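Local coordinates for L-asparaginase I (Vibrio cholerae, PDB 2OCD), which probably catalyses the hydrolysis of L-asparagine to L-aspartate and ammonium, working as a homotetramer in the cytoplasm, at residues B[299-310]-B[326-337]. Residues are numbered along the deposited sequence; the frame is centred on the assembly and turned at random.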
ATOM      1  N   TYR B 299     -10.955 -24.875  -7.057  1.00 12.90           N
ATOM      2  CA  TYR B 299      -9.662 -24.328  -6.710  1.00 14.14           C
ATOM      3  C   TYR B 299      -9.835 -22.837  -6.368  1.00 14.15           C
ATOM      4  O   TYR B 299     -10.580 -22.523  -5.417  1.00 13.83           O
ATOM      5  CB  TYR B 299      -8.674 -24.623  -7.864  1.00 15.57           C
ATOM      6  CG  TYR B 299      -8.551 -26.118  -8.145  1.00 16.67           C
ATOM      7  CD1 TYR B 299      -7.573 -26.908  -7.486  1.00 18.54           C
ATOM      8  CD2 TYR B 299      -9.437 -26.758  -9.000  1.00 16.97           C
ATOM      9  CE1 TYR B 299      -7.503 -28.297  -7.676  1.00 17.49           C
ATOM     10  CE2 TYR B 299      -9.355 -28.116  -9.219  1.00 17.64           C
ATOM     11  CZ  TYR B 299      -8.389 -28.887  -8.555  1.00 19.20           C
ATOM     12  OH  TYR B 299      -8.300 -30.250  -8.796  1.00 20.28           O
ATOM     13  N   ASP B 300      -9.212 -21.939  -7.148  1.00 13.52           N
ATOM     14  CA  ASP B 300      -9.245 -20.458  -6.889  1.00 13.38           C
ATOM     15  C   ASP B 300     -10.073 -19.659  -7.891  1.00 12.79           C
ATOM     16  O   ASP B 300      -9.735 -18.511  -8.196  1.00 11.74           O
ATOM     17  CB  ASP B 300      -7.821 -19.834  -6.813  1.00 13.23           C
ATOM     18  CG  ASP B 300      -6.972 -20.049  -8.065  1.00 14.97           C
ATOM     19  OD1 ASP B 300      -7.337 -20.794  -9.021  1.00 17.06           O
ATOM     20  OD2 ASP B 300      -5.868 -19.473  -8.080  1.00 20.35           O
HETATM   21  N   MSE B 301     -11.137 -20.267  -8.416  1.00 12.00           N
HETATM   22  CA  MSE B 301     -11.939 -19.607  -9.405  1.00 12.22           C
HETATM   23  C   MSE B 301     -12.757 -18.544  -8.738  1.00 10.85           C
HETATM   24  O   MSE B 301     -13.175 -18.700  -7.642  1.00 10.23           O
HETATM   25  CB  MSE B 301     -12.874 -20.584 -10.105  1.00 11.69           C
HETATM   26  CG  MSE B 301     -12.231 -21.262 -11.288  1.00 13.29           C
HETATM   27 SE   MSE B 301     -13.507 -22.099 -12.542  0.70 19.27          SE
HETATM   28  CE  MSE B 301     -14.008 -23.663 -11.432  1.00 15.59           C
ATOM     29  N   THR B 302     -12.940 -17.432  -9.425  1.00 10.85           N
ATOM     30  CA  THR B 302     -13.982 -16.471  -9.091  1.00 10.25           C
ATOM     31  C   THR B 302     -15.382 -17.126  -9.377  1.00 10.93           C
ATOM     32  O   THR B 302     -15.509 -18.109 -10.146  1.00 11.21           O
ATOM     33  CB  THR B 302     -13.802 -15.235  -9.907  1.00  9.40           C
ATOM     34  OG1 THR B 302     -13.987 -15.571 -11.293  1.00  7.41           O
ATOM     35  CG2 THR B 302     -12.406 -14.681  -9.686  1.00  5.77           C
ATOM     36  N   PRO B 303     -16.392 -16.701  -8.648  1.00 11.38           N
ATOM     37  CA  PRO B 303     -17.769 -17.075  -8.943  1.00 12.48           C
ATOM     38  C   PRO B 303     -18.101 -16.839 -10.379  1.00 12.57           C
ATOM     39  O   PRO B 303     -18.736 -17.696 -11.025  1.00 12.49           O
ATOM     40  CB  PRO B 303     -18.589 -16.085  -8.118  1.00 13.23           C
ATOM     41  CG  PRO B 303     -17.677 -15.826  -6.860  1.00 12.42           C
ATOM     42  CD  PRO B 303     -16.260 -15.910  -7.407  1.00 12.03           C
ATOM     43  N   GLU B 304     -17.645 -15.694 -10.875  1.00 12.54           N
ATOM     44  CA  GLU B 304     -17.937 -15.309 -12.231  1.00 12.72           C
ATOM     45  C   GLU B 304     -17.232 -16.231 -13.227  1.00 11.57           C
ATOM     46  O   GLU B 304     -17.859 -16.660 -14.185  1.00 10.18           O
ATOM     47  CB  GLU B 304     -17.755 -13.792 -12.489  1.00 13.37           C
ATOM     48  CG  GLU B 304     -16.670 -13.128 -11.683  1.00 18.43           C
ATOM     49  CD  GLU B 304     -17.069 -12.648 -10.270  1.00 20.07           C
ATOM     50  OE1 GLU B 304     -17.636 -11.522 -10.118  1.00 20.81           O
ATOM     51  OE2 GLU B 304     -16.701 -13.367  -9.314  1.00 18.89           O
ATOM     52  N   ALA B 305     -15.971 -16.598 -13.012  1.00 10.93           N
ATOM     53  CA  ALA B 305     -15.373 -17.557 -13.953  1.00 10.96           C
ATOM     54  C   ALA B 305     -16.143 -18.859 -13.834  1.00 11.44           C
ATOM     55  O   ALA B 305     -16.265 -19.615 -14.828  1.00 12.75           O
ATOM     56  CB  ALA B 305     -13.861 -17.769 -13.734  1.00 10.15           C
ATOM     57  N   ALA B 306     -16.701 -19.114 -12.644  1.00 11.08           N
ATOM     58  CA  ALA B 306     -17.293 -20.418 -12.329  1.00 11.19           C
ATOM     59  C   ALA B 306     -18.670 -20.591 -12.959  1.00 10.71           C
ATOM     60  O   ALA B 306     -19.063 -21.690 -13.369  1.00 10.67           O
ATOM     61  CB  ALA B 306     -17.353 -20.612 -10.822  1.00 10.78           C
ATOM     62  N   LEU B 307     -19.396 -19.485 -13.024  1.00 11.22           N
ATOM     63  CA  LEU B 307     -20.710 -19.428 -13.633  1.00 10.70           C
ATOM     64  C   LEU B 307     -20.518 -19.475 -15.108  1.00 10.70           C
ATOM     65  O   LEU B 307     -21.271 -20.186 -15.824  1.00  9.53           O
ATOM     66  CB  LEU B 307     -21.453 -18.175 -13.185  1.00 10.93           C
ATOM     67  CG  LEU B 307     -22.278 -18.654 -11.987  1.00 12.90           C
ATOM     68  CD1 LEU B 307     -22.384 -17.658 -10.794  1.00 12.72           C
ATOM     69  CD2 LEU B 307     -23.635 -19.120 -12.532  1.00 14.14           C
ATOM     70  N   ALA B 308     -19.461 -18.785 -15.545  1.00  9.91           N
ATOM     71  CA  ALA B 308     -19.097 -18.776 -16.935  1.00 10.44           C
ATOM     72  C   ALA B 308     -18.770 -20.147 -17.499  1.00 11.32           C
ATOM     73  O   ALA B 308     -19.195 -20.449 -18.624  1.00 11.53           O
ATOM     74  CB  ALA B 308     -17.943 -17.903 -17.122  1.00 10.21           C
ATOM     75  N   LYS B 309     -17.963 -20.926 -16.748  1.00 11.52           N
ATOM     76  CA  LYS B 309     -17.289 -22.120 -17.263  1.00 11.16           C
ATOM     77  C   LYS B 309     -18.350 -23.186 -17.310  1.00 11.87           C
ATOM     78  O   LYS B 309     -18.440 -23.955 -18.284  1.00 10.94           O
ATOM     79  CB  LYS B 309     -16.093 -22.516 -16.384  1.00 11.38           C
ATOM     80  CG  LYS B 309     -15.152 -23.636 -16.943  1.00 11.69           C
ATOM     81  CD  LYS B 309     -14.006 -23.965 -15.978  1.00 10.76           C
ATOM     82  CE  LYS B 309     -13.000 -25.019 -16.455  1.00 12.20           C
ATOM     83  NZ  LYS B 309     -11.904 -25.327 -15.390  1.00 12.27           N
ATOM     84  N   LEU B 310     -19.190 -23.205 -16.272  1.00 12.82           N
ATOM     85  CA  LEU B 310     -20.356 -24.088 -16.259  1.00 12.81           C
ATOM     86  C   LEU B 310     -21.307 -23.807 -17.449  1.00 13.63           C
ATOM     87  O   LEU B 310     -21.836 -24.756 -18.067  1.00 14.91           O
ATOM     88  CB  LEU B 310     -21.100 -24.006 -14.915  1.00 12.34           C
ATOM     89  CG  LEU B 310     -20.582 -24.855 -13.720  1.00 11.43           C
ATOM     90  CD1 LEU B 310     -21.127 -24.360 -12.382  1.00  5.89           C
ATOM     91  CD2 LEU B 310     -20.845 -26.382 -13.844  1.00 10.02           C
ATOM     92  N   LYS B 326     -13.945 -31.649 -17.266  1.00 14.51           N
ATOM     93  CA  LYS B 326     -13.514 -30.369 -17.817  1.00 14.02           C
ATOM     94  C   LYS B 326     -13.523 -29.228 -16.797  1.00 13.92           C
ATOM     95  O   LYS B 326     -12.676 -28.345 -16.836  1.00 13.87           O
ATOM     96  CB  LYS B 326     -14.379 -30.022 -19.014  1.00 15.46           C
ATOM     97  CG  LYS B 326     -13.737 -30.191 -20.433  1.00 17.60           C
ATOM     98  CD  LYS B 326     -13.344 -31.543 -20.803  1.00 20.56           C
ATOM     99  CE  LYS B 326     -12.519 -31.516 -22.147  1.00 24.31           C
ATOM    100  NZ  LYS B 326     -11.099 -30.876 -22.059  1.00 26.15           N
HETATM  101  N   MSE B 327     -14.481 -29.224 -15.879  1.00 13.47           N
HETATM  102  CA  MSE B 327     -14.522 -28.208 -14.839  1.00 13.02           C
HETATM  103  C   MSE B 327     -13.227 -28.239 -14.002  1.00 13.24           C
HETATM  104  O   MSE B 327     -12.785 -27.200 -13.458  1.00 11.81           O
HETATM  105  CB  MSE B 327     -15.711 -28.455 -13.893  1.00 13.95           C
HETATM  106  CG  MSE B 327     -17.065 -28.059 -14.405  1.00 14.26           C
HETATM  107 SE   MSE B 327     -17.083 -26.130 -14.641  0.80 22.83          SE
HETATM  108  CE  MSE B 327     -17.265 -25.592 -12.785  1.00 19.04           C
ATOM    109  N   GLN B 328     -12.619 -29.423 -13.914  1.00 13.26           N
ATOM    110  CA  GLN B 328     -11.382 -29.609 -13.143  1.00 13.81           C
ATOM    111  C   GLN B 328     -10.134 -29.410 -13.991  1.00 13.50           C
ATOM    112  O   GLN B 328      -9.026 -29.649 -13.541  1.00 13.94           O
ATOM    113  CB  GLN B 328     -11.364 -31.012 -12.514  1.00 13.38           C
ATOM    114  CG  GLN B 328     -12.435 -31.185 -11.426  1.00 14.45           C
ATOM    115  CD  GLN B 328     -12.593 -32.662 -10.951  1.00 14.96           C
ATOM    116  OE1 GLN B 328     -13.236 -33.469 -11.631  1.00 16.01           O
ATOM    117  NE2 GLN B 328     -12.058 -32.985  -9.760  1.00 13.40           N
ATOM    118  N   GLN B 329     -10.297 -29.004 -15.229  1.00 13.04           N
ATOM    119  CA  GLN B 329      -9.151 -28.795 -16.078  1.00 13.23           C
ATOM    120  C   GLN B 329      -9.051 -27.305 -16.431  1.00 12.50           C
ATOM    121  O   GLN B 329     -10.084 -26.627 -16.520  1.00 12.11           O
ATOM    122  CB  GLN B 329      -9.270 -29.711 -17.294  1.00 13.32           C
ATOM    123  CG  GLN B 329      -8.396 -29.366 -18.490  1.00 14.59           C
ATOM    124  CD  GLN B 329      -8.744 -30.239 -19.715  1.00 16.57           C
ATOM    125  OE1 GLN B 329      -9.886 -30.728 -19.863  1.00 22.22           O
ATOM    126  NE2 GLN B 329      -7.774 -30.447 -20.575  1.00 16.44           N
ATOM    127  N   VAL B 330      -7.804 -26.807 -16.535  1.00 12.03           N
ATOM    128  CA  VAL B 330      -7.515 -25.416 -16.782  1.00 11.71           C
ATOM    129  C   VAL B 330      -7.765 -25.209 -18.237  1.00 12.25           C
ATOM    130  O   VAL B 330      -7.105 -25.825 -19.064  1.00 13.93           O
ATOM    131  CB  VAL B 330      -6.046 -24.991 -16.426  1.00 11.17           C
ATOM    132  CG1 VAL B 330      -5.838 -23.510 -16.716  1.00  9.75           C
ATOM    133  CG2 VAL B 330      -5.722 -25.279 -14.976  1.00  9.16           C
ATOM    134  N   LEU B 331      -8.720 -24.371 -18.597  1.00 12.03           N
ATOM    135  CA  LEU B 331      -9.029 -24.284 -20.014  1.00 12.58           C
ATOM    136  C   LEU B 331      -8.531 -22.964 -20.587  1.00 12.45           C
ATOM    137  O   LEU B 331      -8.152 -22.933 -21.754  1.00 11.90           O
ATOM    138  CB  LEU B 331     -10.535 -24.511 -20.252  1.00 13.23           C
ATOM    139  CG  LEU B 331     -11.133 -25.878 -19.812  1.00 13.02           C
ATOM    140  CD1 LEU B 331     -12.627 -26.046 -20.119  1.00  9.02           C
ATOM    141  CD2 LEU B 331     -10.336 -26.997 -20.494  1.00 14.08           C
ATOM    142  N   ARG B 332      -8.518 -21.895 -19.768  1.00 12.16           N
ATOM    143  CA  ARG B 332      -8.145 -20.557 -20.231  1.00 12.74           C
ATOM    144  C   ARG B 332      -7.486 -19.710 -19.157  1.00 13.09           C
ATOM    145  O   ARG B 332      -7.681 -18.478 -19.103  1.00 11.85           O
ATOM    146  CB  ARG B 332      -9.338 -19.779 -20.788  1.00 13.15           C
ATOM    147  CG  ARG B 332     -10.213 -20.502 -21.809  1.00 13.76           C
ATOM    148  CD  ARG B 332      -9.747 -20.436 -23.275  1.00 14.37           C
ATOM    149  NE  ARG B 332     -10.840 -20.953 -24.107  1.00 15.21           N
ATOM    150  CZ  ARG B 332     -11.108 -22.251 -24.280  1.00 18.09           C
ATOM    151  NH1 ARG B 332     -10.326 -23.178 -23.732  1.00 18.24           N
ATOM    152  NH2 ARG B 332     -12.164 -22.630 -24.991  1.00 18.83           N
ATOM    153  N   GLY B 333      -6.670 -20.377 -18.334  1.00 13.87           N
ATOM    154  CA  GLY B 333      -5.880 -19.708 -17.290  1.00 13.89           C
ATOM    155  C   GLY B 333      -6.728 -19.182 -16.129  1.00 13.76           C
ATOM    156  O   GLY B 333      -6.240 -18.381 -15.341  1.00 12.52           O
ATOM    157  N   GLU B 334      -7.972 -19.653 -16.019  1.00 14.27           N
ATOM    158  CA  GLU B 334      -8.958 -19.178 -14.994  1.00 15.45           C
ATOM    159  C   GLU B 334      -8.681 -19.638 -13.571  1.00 16.96           C
ATOM    160  O   GLU B 334      -9.346 -19.184 -12.607  1.00 15.94           O
ATOM    161  CB  GLU B 334     -10.398 -19.627 -15.337  1.00 15.67           C
ATOM    162  CG  GLU B 334     -10.646 -21.124 -15.235  1.00 14.25           C
ATOM    163  CD  GLU B 334     -10.278 -21.950 -16.514  1.00 16.15           C
ATOM    164  OE1 GLU B 334      -9.709 -21.414 -17.496  1.00 17.57           O
ATOM    165  OE2 GLU B 334     -10.553 -23.184 -16.534  1.00 16.99           O
HETATM  166  N   MSE B 335      -7.735 -20.560 -13.442  1.00 18.49           N
HETATM  167  CA  MSE B 335      -7.451 -21.157 -12.171  1.00 21.25           C
HETATM  168  C   MSE B 335      -6.151 -21.885 -12.263  1.00 21.07           C
HETATM  169  O   MSE B 335      -5.667 -22.157 -13.334  1.00 21.49           O
HETATM  170  CB  MSE B 335      -8.548 -22.156 -11.788  1.00 21.37           C
HETATM  171  CG  MSE B 335      -8.466 -23.425 -12.554  1.00 23.05           C
HETATM  172 SE   MSE B 335      -9.992 -24.607 -12.331  0.80 29.41          SE
HETATM  173  CE  MSE B 335      -9.357 -26.033 -13.472  1.00 24.34           C
ATOM    174  N   THR B 336      -5.634 -22.255 -11.113  1.00 22.07           N
ATOM    175  CA  THR B 336      -4.404 -22.986 -11.021  1.00 23.18           C
ATOM    176  C   THR B 336      -4.612 -24.245 -10.152  1.00 23.43           C
ATOM    177  O   THR B 336      -5.254 -24.188  -9.092  1.00 23.13           O
ATOM    178  CB  THR B 336      -3.304 -22.058 -10.497  1.00 23.36           C
ATOM    179  OG1 THR B 336      -2.068 -22.720 -10.542  1.00 22.71           O
ATOM    180  CG2 THR B 336      -3.563 -21.630  -9.045  1.00 24.01           C
ATOM    181  N   LEU B 337      -4.123 -25.357 -10.707  1.00 24.50           N
ATOM    182  CA  LEU B 337      -3.976 -26.729 -10.137  1.00 25.82           C
ATOM    183  C   LEU B 337      -4.782 -27.804 -10.924  1.00 27.23           C
ATOM    184  O   LEU B 337      -4.353 -28.225 -12.014  1.00 27.70           O
ATOM    185  CB  LEU B 337      -4.154 -26.809  -8.608  1.00 26.22           C
ATOM    186  CG  LEU B 337      -2.866 -26.530  -7.818  1.00 27.73           C
ATOM    187  CD1 LEU B 337      -1.947 -27.808  -7.700  1.00 29.63           C
ATOM    188  CD2 LEU B 337      -2.049 -25.342  -8.393  1.00 27.41           C
ATOM    189  OXT LEU B 337      -5.880 -28.298 -10.579  1.00 28.73           O
TER
HETATM  190  O   HOH W   1     -11.103 -17.206 -11.975  1.00  9.89           O
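Lys-309 is buried, and its ammonium group is gripped by three oxygens of 326-337. NZ forms a salt bridge with Glu-334 OE2 at 2.8 Å, using the anti lone pair of the carboxylate. It also donates to Met-327 O, from above the carbonyl plane. A third bond goes to Gln-329 O, modelled so short that its length should not be read as strength. With CG anti to the backbone N (chi1 -171°) and the rest of the chain extended, Lys-309 leaves helix 303-315 and runs past the selenomethionine Met-327 in the opposite direction, its aliphatic part against SE. Glu-334 OE2 also accepts from Leu-331 N, and OE1 from Arg-332 N, so the same carboxylate ties down the backbone at 331 and 332 while its charge probably balances that of the lysine.

Three selenomethionines, with Leu-310 and the Tyr-299 ring, form the apolar side of the contact. CE of Met-327 packs on Leu-310 CG at 3.5 Å and meets the methyl of Met-301, while the straight chain of Met-335 brings SE obliquely to the Tyr-299 ring, a Met-aromatic contact. One residue before Met-335, a water accepts from Thr-302 N and donates to Glu-334 O. Further along, Thr-336 N donates to Asp-300 OD1 at 3.1 Å. At the very end, Leu-337 OXT sits 3.2 Å above one face of the Tyr-299 ring, toward its rim.

Met-301 and Leu-310 also rest on strand 267-272, and Phe-103 of helix 94-104 touches both Lys-309 and Glu-334. The tail thus folds back over the last helices of the C-terminal domain, an alpha/beta unit built on a parallel four-stranded sheet, as in the asparaginase family.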